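Local coordinates for putative GH105 family protein (Salmonella enterica subsp. enterica serovar Paratyphi A, PDB 3QWT) that is of unassigned function but probably hydrolyses glycosidic bonds as a GH105-family alpha/alpha-toroid enzyme, at residues Gly75-Tyr80 against Lys90-Trp95; Thr210-His215 against Arg232-Leu237. All blocks are in the same frame, centred on the assembly; numbering follows the deposited sequence.

Contact 1: Gly75-Tyr80 against Lys90-Trp95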
loop_
_atom_site.group_PDB
_atom_site.type_symbol
_atom_site.label_atom_id
_atom_site.label_comp_id
_atom_site.label_asym_id
_atom_site.label_seq_id
_atom_site.Cartn_x
_atom_site.Cartn_y
_atom_site.Cartn_z
ATOM N N GLY A 75 -6.977 -24.035 30.092
ATOM C CA GLY A 75 -6.290 -23.700 31.325
ATOM C C GLY A 75 -4.878 -24.262 31.331
ATOM O O GLY A 75 -3.922 -23.559 31.642
HETATM N N MSE A 76 -4.747 -25.536 30.982
HETATM C CA MSE A 76 -3.432 -26.154 30.823
HETATM C C MSE A 76 -2.586 -25.398 29.807
HETATM O O MSE A 76 -1.401 -25.128 30.049
HETATM C CB MSE A 76 -3.573 -27.608 30.372
HETATM C CG MSE A 76 -4.110 -28.540 31.440
HETATM SE SE MSE A 76 -4.166 -30.400 30.802
HETATM C CE MSE A 76 -5.058 -31.199 32.341
ATOM N N TYR A 77 -3.185 -25.062 28.664
ATOM C CA TYR A 77 -2.419 -24.408 27.611
ATOM C C TYR A 77 -1.822 -23.123 28.157
ATOM O O TYR A 77 -0.639 -22.857 27.982
ATOM C CB TYR A 77 -3.243 -24.114 26.349
ATOM C CG TYR A 77 -2.375 -23.435 25.323
ATOM C CD1 TYR A 77 -1.407 -24.158 24.639
ATOM C CD2 TYR A 77 -2.462 -22.064 25.094
ATOM C CE1 TYR A 77 -0.563 -23.543 23.726
ATOM C CE2 TYR A 77 -1.612 -21.436 24.177
ATOM C CZ TYR A 77 -0.669 -22.190 23.501
ATOM O OH TYR A 77 0.179 -21.604 22.593
ATOM N N HIS A 78 -2.653 -22.344 28.840
ATOM C CA HIS A 78 -2.203 -21.093 29.453
ATOM C C HIS A 78 -0.918 -21.275 30.259
ATOM O O HIS A 78 0.088 -20.611 30.002
ATOM C CB HIS A 78 -3.318 -20.458 30.306
ATOM C CG HIS A 78 -4.187 -19.518 29.530
ATOM N ND1 HIS A 78 -4.027 -18.154 29.573
ATOM C CD2 HIS A 78 -5.187 -19.748 28.646
ATOM C CE1 HIS A 78 -4.900 -17.579 28.763
ATOM N NE2 HIS A 78 -5.615 -18.527 28.188
ATOM N N TYR A 79 -0.945 -22.199 31.212
ATOM C CA TYR A 79 0.266 -22.509 31.942
ATOM C C TYR A 79 1.420 -22.861 31.002
ATOM O O TYR A 79 2.521 -22.313 31.128
ATOM C CB TYR A 79 0.034 -23.617 32.964
ATOM C CG TYR A 79 1.179 -23.724 33.967
ATOM C CD1 TYR A 79 1.331 -22.775 34.970
ATOM C CD2 TYR A 79 2.107 -24.762 33.901
ATOM C CE1 TYR A 79 2.366 -22.853 35.885
ATOM C CE2 TYR A 79 3.150 -24.846 34.812
ATOM C CZ TYR A 79 3.273 -23.882 35.804
ATOM O OH TYR A 79 4.305 -23.938 36.717
ATOM N N TYR A 80 1.172 -23.761 30.054
ATOM C CA TYR A 80 2.227 -24.171 29.136
ATOM C C TYR A 80 2.769 -22.960 28.378
ATOM O O TYR A 80 3.980 -22.769 28.251
ATOM C CB TYR A 80 1.733 -25.228 28.131
ATOM C CG TYR A 80 2.643 -25.338 26.926
ATOM C CD1 TYR A 80 3.930 -25.860 27.047
ATOM C CD2 TYR A 80 2.241 -24.894 25.687
ATOM C CE1 TYR A 80 4.787 -25.948 25.946
ATOM C CE2 TYR A 80 3.084 -24.974 24.588
ATOM C CZ TYR A 80 4.356 -25.497 24.725
ATOM O OH TYR A 80 5.190 -25.579 23.633
ATOM N N LYS A 90 2.644 -32.454 27.050
ATOM C CA LYS A 90 2.370 -33.861 26.798
ATOM C C LYS A 90 0.921 -34.213 27.123
ATOM O O LYS A 90 0.252 -34.875 26.340
ATOM C CB LYS A 90 3.343 -34.760 27.555
ATOM C CG LYS A 90 2.916 -36.230 27.616
ATOM C CD LYS A 90 4.055 -37.162 27.200
ATOM C CE LYS A 90 3.569 -38.592 27.068
ATOM N NZ LYS A 90 2.888 -39.043 28.321
ATOM N N ILE A 91 0.423 -33.740 28.257
ATOM C CA ILE A 91 -0.968 -33.997 28.632
ATOM C C ILE A 91 -1.946 -33.496 27.557
ATOM O O ILE A 91 -2.905 -34.186 27.192
ATOM C CB ILE A 91 -1.312 -33.368 30.010
ATOM C CG1 ILE A 91 -0.561 -34.090 31.132
ATOM C CG2 ILE A 91 -2.805 -33.429 30.273
ATOM C CD1 ILE A 91 -0.704 -33.426 32.510
ATOM N N ILE A 92 -1.689 -32.304 27.036
ATOM C CA ILE A 92 -2.524 -31.749 25.967
ATOM C C ILE A 92 -2.471 -32.581 24.685
ATOM O O ILE A 92 -3.509 -33.035 24.165
ATOM C CB ILE A 92 -2.106 -30.321 25.643
ATOM C CG1 ILE A 92 -2.501 -29.399 26.796
ATOM C CG2 ILE A 92 -2.715 -29.857 24.312
ATOM C CD1 ILE A 92 -1.730 -28.084 26.801
ATOM N N ASP A 93 -1.261 -32.788 24.177
ATOM C CA ASP A 93 -1.104 -33.552 22.947
ATOM C C ASP A 93 -1.669 -34.971 23.087
ATOM O O ASP A 93 -2.315 -35.485 22.163
ATOM C CB ASP A 93 0.356 -33.570 22.499
ATOM C CG ASP A 93 0.865 -32.185 22.109
ATOM O OD1 ASP A 93 0.051 -31.222 22.059
ATOM O OD2 ASP A 93 2.084 -32.064 21.857
ATOM N N ASP A 94 -1.448 -35.588 24.249
ATOM C CA ASP A 94 -1.983 -36.919 24.506
ATOM C C ASP A 94 -3.512 -36.938 24.446
ATOM O O ASP A 94 -4.092 -37.824 23.835
ATOM C CB ASP A 94 -1.500 -37.470 25.853
ATOM C CG ASP A 94 -0.039 -37.880 25.829
ATOM O OD1 ASP A 94 0.540 -37.994 24.727
ATOM O OD2 ASP A 94 0.524 -38.091 26.925
ATOM N N TRP A 95 -4.168 -35.976 25.089
ATOM C CA TRP A 95 -5.620 -35.948 25.037
ATOM C C TRP A 95 -6.089 -35.929 23.589
ATOM O O TRP A 95 -7.003 -36.667 23.208
ATOM C CB TRP A 95 -6.181 -34.732 25.762
ATOM C CG TRP A 95 -7.675 -34.773 25.906
ATOM C CD1 TRP A 95 -8.380 -35.283 26.969
ATOM C CD2 TRP A 95 -8.653 -34.286 24.975
ATOM N NE1 TRP A 95 -9.722 -35.138 26.753
ATOM C CE2 TRP A 95 -9.925 -34.531 25.542
ATOM C CE3 TRP A 95 -8.579 -33.659 23.721
ATOM C CZ2 TRP A 95 -11.119 -34.174 24.901
ATOM C CZ3 TRP A 95 -9.767 -33.302 23.083
ATOM C CH2 TRP A 95 -11.022 -33.558 23.679
#

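Contact 2: Thr210-His215 against Arg232-Leu237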
loop_
_atom_site.group_PDB
_atom_site.type_symbol
_atom_site.label_atom_id
_atom_site.label_comp_id
_atom_site.label_asym_id
_atom_site.label_seq_id
_atom_site.Cartn_x
_atom_site.Cartn_y
_atom_site.Cartn_z
ATOM N N THR A 210 -28.093 -4.068 35.686
ATOM C CA THR A 210 -27.115 -4.410 36.718
ATOM C C THR A 210 -25.684 -4.491 36.216
ATOM O O THR A 210 -24.754 -4.447 37.004
ATOM C CB THR A 210 -27.439 -5.768 37.365
ATOM O OG1 THR A 210 -27.287 -6.810 36.391
ATOM C CG2 THR A 210 -28.854 -5.781 37.880
ATOM N N GLY A 211 -25.500 -4.628 34.910
ATOM C CA GLY A 211 -24.168 -4.804 34.365
ATOM C C GLY A 211 -23.793 -6.271 34.289
ATOM O O GLY A 211 -22.875 -6.663 33.558
ATOM N N LEU A 212 -24.510 -7.095 35.042
ATOM C CA LEU A 212 -24.299 -8.534 34.974
ATOM C C LEU A 212 -25.108 -9.109 33.803
ATOM O O LEU A 212 -25.854 -8.379 33.147
ATOM C CB LEU A 212 -24.683 -9.196 36.306
ATOM C CG LEU A 212 -23.890 -8.652 37.500
ATOM C CD1 LEU A 212 -24.492 -9.077 38.860
ATOM C CD2 LEU A 212 -22.410 -9.034 37.403
ATOM N N TRP A 213 -24.978 -10.411 33.557
ATOM C CA TRP A 213 -25.643 -11.052 32.424
ATOM C C TRP A 213 -26.679 -12.107 32.816
ATOM O O TRP A 213 -26.546 -12.780 33.837
ATOM C CB TRP A 213 -24.608 -11.736 31.535
ATOM C CG TRP A 213 -23.840 -10.815 30.647
ATOM C CD1 TRP A 213 -23.246 -9.644 30.994
ATOM C CD2 TRP A 213 -23.544 -11.026 29.263
ATOM N NE1 TRP A 213 -22.610 -9.092 29.896
ATOM C CE2 TRP A 213 -22.778 -9.926 28.826
ATOM C CE3 TRP A 213 -23.867 -12.033 28.346
ATOM C CZ2 TRP A 213 -22.323 -9.807 27.508
ATOM C CZ3 TRP A 213 -23.416 -11.922 27.041
ATOM C CH2 TRP A 213 -22.654 -10.806 26.629
ATOM N N PHE A 214 -27.693 -12.273 31.975
ATOM C CA PHE A 214 -28.618 -13.376 32.137
ATOM C C PHE A 214 -28.057 -14.649 31.513
ATOM O O PHE A 214 -27.350 -14.602 30.501
ATOM C CB PHE A 214 -29.966 -13.024 31.520
ATOM C CG PHE A 214 -30.653 -11.883 32.212
ATOM C CD1 PHE A 214 -31.027 -11.995 33.536
ATOM C CD2 PHE A 214 -30.897 -10.694 31.548
ATOM C CE1 PHE A 214 -31.655 -10.927 34.189
ATOM C CE2 PHE A 214 -31.522 -9.631 32.198
ATOM C CZ PHE A 214 -31.897 -9.753 33.518
ATOM N N HIS A 215 -28.384 -15.788 32.097
ATOM C CA HIS A 215 -27.852 -17.041 31.574
ATOM C C HIS A 215 -28.282 -17.298 30.126
ATOM O O HIS A 215 -27.437 -17.536 29.258
ATOM C CB HIS A 215 -28.222 -18.238 32.461
ATOM C CG HIS A 215 -27.603 -19.522 32.008
ATOM N ND1 HIS A 215 -28.096 -20.758 32.367
ATOM C CD2 HIS A 215 -26.527 -19.756 31.218
ATOM C CE1 HIS A 215 -27.349 -21.700 31.816
ATOM N NE2 HIS A 215 -26.391 -21.119 31.117
ATOM N N ARG A 232 -21.202 -18.879 37.064
ATOM C CA ARG A 232 -20.305 -19.468 36.072
ATOM C C ARG A 232 -20.512 -18.852 34.671
ATOM O O ARG A 232 -19.548 -18.504 33.989
ATOM C CB ARG A 232 -20.379 -21.005 36.056
ATOM C CG ARG A 232 -19.466 -21.600 34.960
ATOM C CD ARG A 232 -18.859 -22.950 35.329
ATOM N NE ARG A 232 -19.864 -24.004 35.416
ATOM C CZ ARG A 232 -20.217 -24.604 36.545
ATOM N NH1 ARG A 232 -21.142 -25.547 36.528
ATOM N NH2 ARG A 232 -19.637 -24.268 37.690
ATOM N N GLY A 233 -21.768 -18.689 34.266
ATOM C CA GLY A 233 -22.085 -18.132 32.965
ATOM C C GLY A 233 -21.466 -16.764 32.746
ATOM O O GLY A 233 -20.883 -16.490 31.684
ATOM N N ASN A 234 -21.610 -15.899 33.750
ATOM C CA ASN A 234 -21.037 -14.557 33.709
ATOM C C ASN A 234 -19.521 -14.604 33.597
ATOM O O ASN A 234 -18.886 -13.789 32.906
ATOM C CB ASN A 234 -21.427 -13.786 34.972
ATOM C CG ASN A 234 -22.763 -13.110 34.833
ATOM O OD1 ASN A 234 -22.847 -11.923 34.474
ATOM N ND2 ASN A 234 -23.830 -13.862 35.095
ATOM N N SER A 235 -18.967 -15.549 34.339
ATOM C CA SER A 235 -17.563 -15.861 34.350
ATOM C C SER A 235 -17.058 -16.060 32.909
ATOM O O SER A 235 -15.990 -15.565 32.543
ATOM C CB SER A 235 -17.385 -17.133 35.199
ATOM O OG SER A 235 -16.067 -17.638 35.207
ATOM N N TRP A 236 -17.843 -16.766 32.094
ATOM C CA TRP A 236 -17.434 -17.061 30.728
ATOM C C TRP A 236 -17.174 -15.759 29.987
ATOM O O TRP A 236 -16.407 -15.722 29.031
ATOM C CB TRP A 236 -18.499 -17.843 29.964
ATOM C CG TRP A 236 -18.746 -19.160 30.482
ATOM C CD1 TRP A 236 -19.954 -19.728 30.679
ATOM C CD2 TRP A 236 -17.770 -20.120 30.889
ATOM N NE1 TRP A 236 -19.805 -20.993 31.190
ATOM C CE2 TRP A 236 -18.471 -21.260 31.329
ATOM C CE3 TRP A 236 -16.370 -20.129 30.928
ATOM C CZ2 TRP A 236 -17.825 -22.397 31.822
ATOM C CZ3 TRP A 236 -15.719 -21.276 31.408
ATOM C CH2 TRP A 236 -16.451 -22.383 31.851
ATOM N N LEU A 237 -17.823 -14.688 30.423
ATOM C CA LEU A 237 -17.654 -13.427 29.720
ATOM C C LEU A 237 -16.460 -12.679 30.230
ATOM O O LEU A 237 -15.717 -12.085 29.450
ATOM C CB LEU A 237 -18.910 -12.564 29.783
ATOM C CG LEU A 237 -19.643 -12.795 28.471
ATOM C CD1 LEU A 237 -21.048 -13.260 28.755
ATOM C CD2 LEU A 237 -19.599 -11.550 27.589
#

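Contact 1: Gly75-Tyr80 against Lys90-Trp95
A helical hairpin of the alpha/alpha toroid brings M76, on helix 67-83, against I91 and I92 of helix 86-102. The two segments run roughly antiparallel, 140° between their N-to-C directions, and their axes come no nearer than 10.2 Å, so the space between them is bridged by apolar side chains. M76 is a selenomethionine. Its CG stands anti to the carbonyl carbon (chi1 -71°) and the chain beyond is fully extended, which carries SE across to I91, where it meets CG2 at 3.4 Å. The two side chains cross at about a right angle, and the terminal CE also lies against that methyl, 3.8 Å from I91 CG2. From the facing helix, I92 reaches back: its CD1 lies 4.0 Å from M76 CB, at the root of the selenomethionine chain. All these touches are apolar. Outside the pair, M370 of helix 363-377 and L37 of helix 23-37 also pack on M76, while R121 forms a salt bridge with D93 on helix 86-102. The same I92 methyl continues past M76 to the backbone of Y77, where CD1 sits 3.8 Å from CA and near the plane of the tyrosine ring, at its edge.

Contact 2: Thr210-His215 against Arg232-Leu237
With CG of N234 anti to its carbonyl carbon (chi1 -86°) and chi2 at -95°, the carboxamide leaves helix 231-248 turned toward W213. The outcome is a two-point side-chain-to-backbone bridge between helix 231-248 of the alpha/alpha toroid and the irregular segment ahead of strand 216-218. The backbone N of W213 donates to N234 OD1 at 2.8 Å, in the carbonyl plane and on a lone pair, with an N-H...O angle of 150°. In return N234 ND2 donates to W213 O at 3.2 Å, tilted from that carbonyl's plane. The amide thus grips both polar backbone atoms of one residue, and a further bond from ND2 to W230 O limits its rotation. One turn farther along the helix, L237 places its CD1 over one face of the W213 indole, but the model sets this methyl closer than a carbon can sit, so any CH-pi contact is doubtful; L171 of helix 170-184 touches both residues, and V263 of helix 255-272 also packs on W213. On the preceding residue, L212 CB lies 3.8 Å from N234 OD1, while the backbone N of L212 bonds T210 OG1 at 3.1 Å, closing an ST turn.

Contact 1 closes before contact 2 opens along the chain, and their centres are 27 Å apart, on opposite sides of the chain's centre. Their nearest atoms are about 9 Å from each other, so the two do not touch. They share no helix: 75-80 and 90-95 belong to helices 67-83 and 86-102, whereas 232-237 lies on helix 231-248 and the loop segment 210-215 comes after helix 188-205. Helix 363-377 nevertheless reaches both neighbourhoods, through M370 on M76 and M368 on S235 and W236. Within one Glycosyl Hydrolase Family 88 range, contact 1 joins successive helices, while contact 2 joins a connecting segment to a helix, two kinds of join in the same toroid.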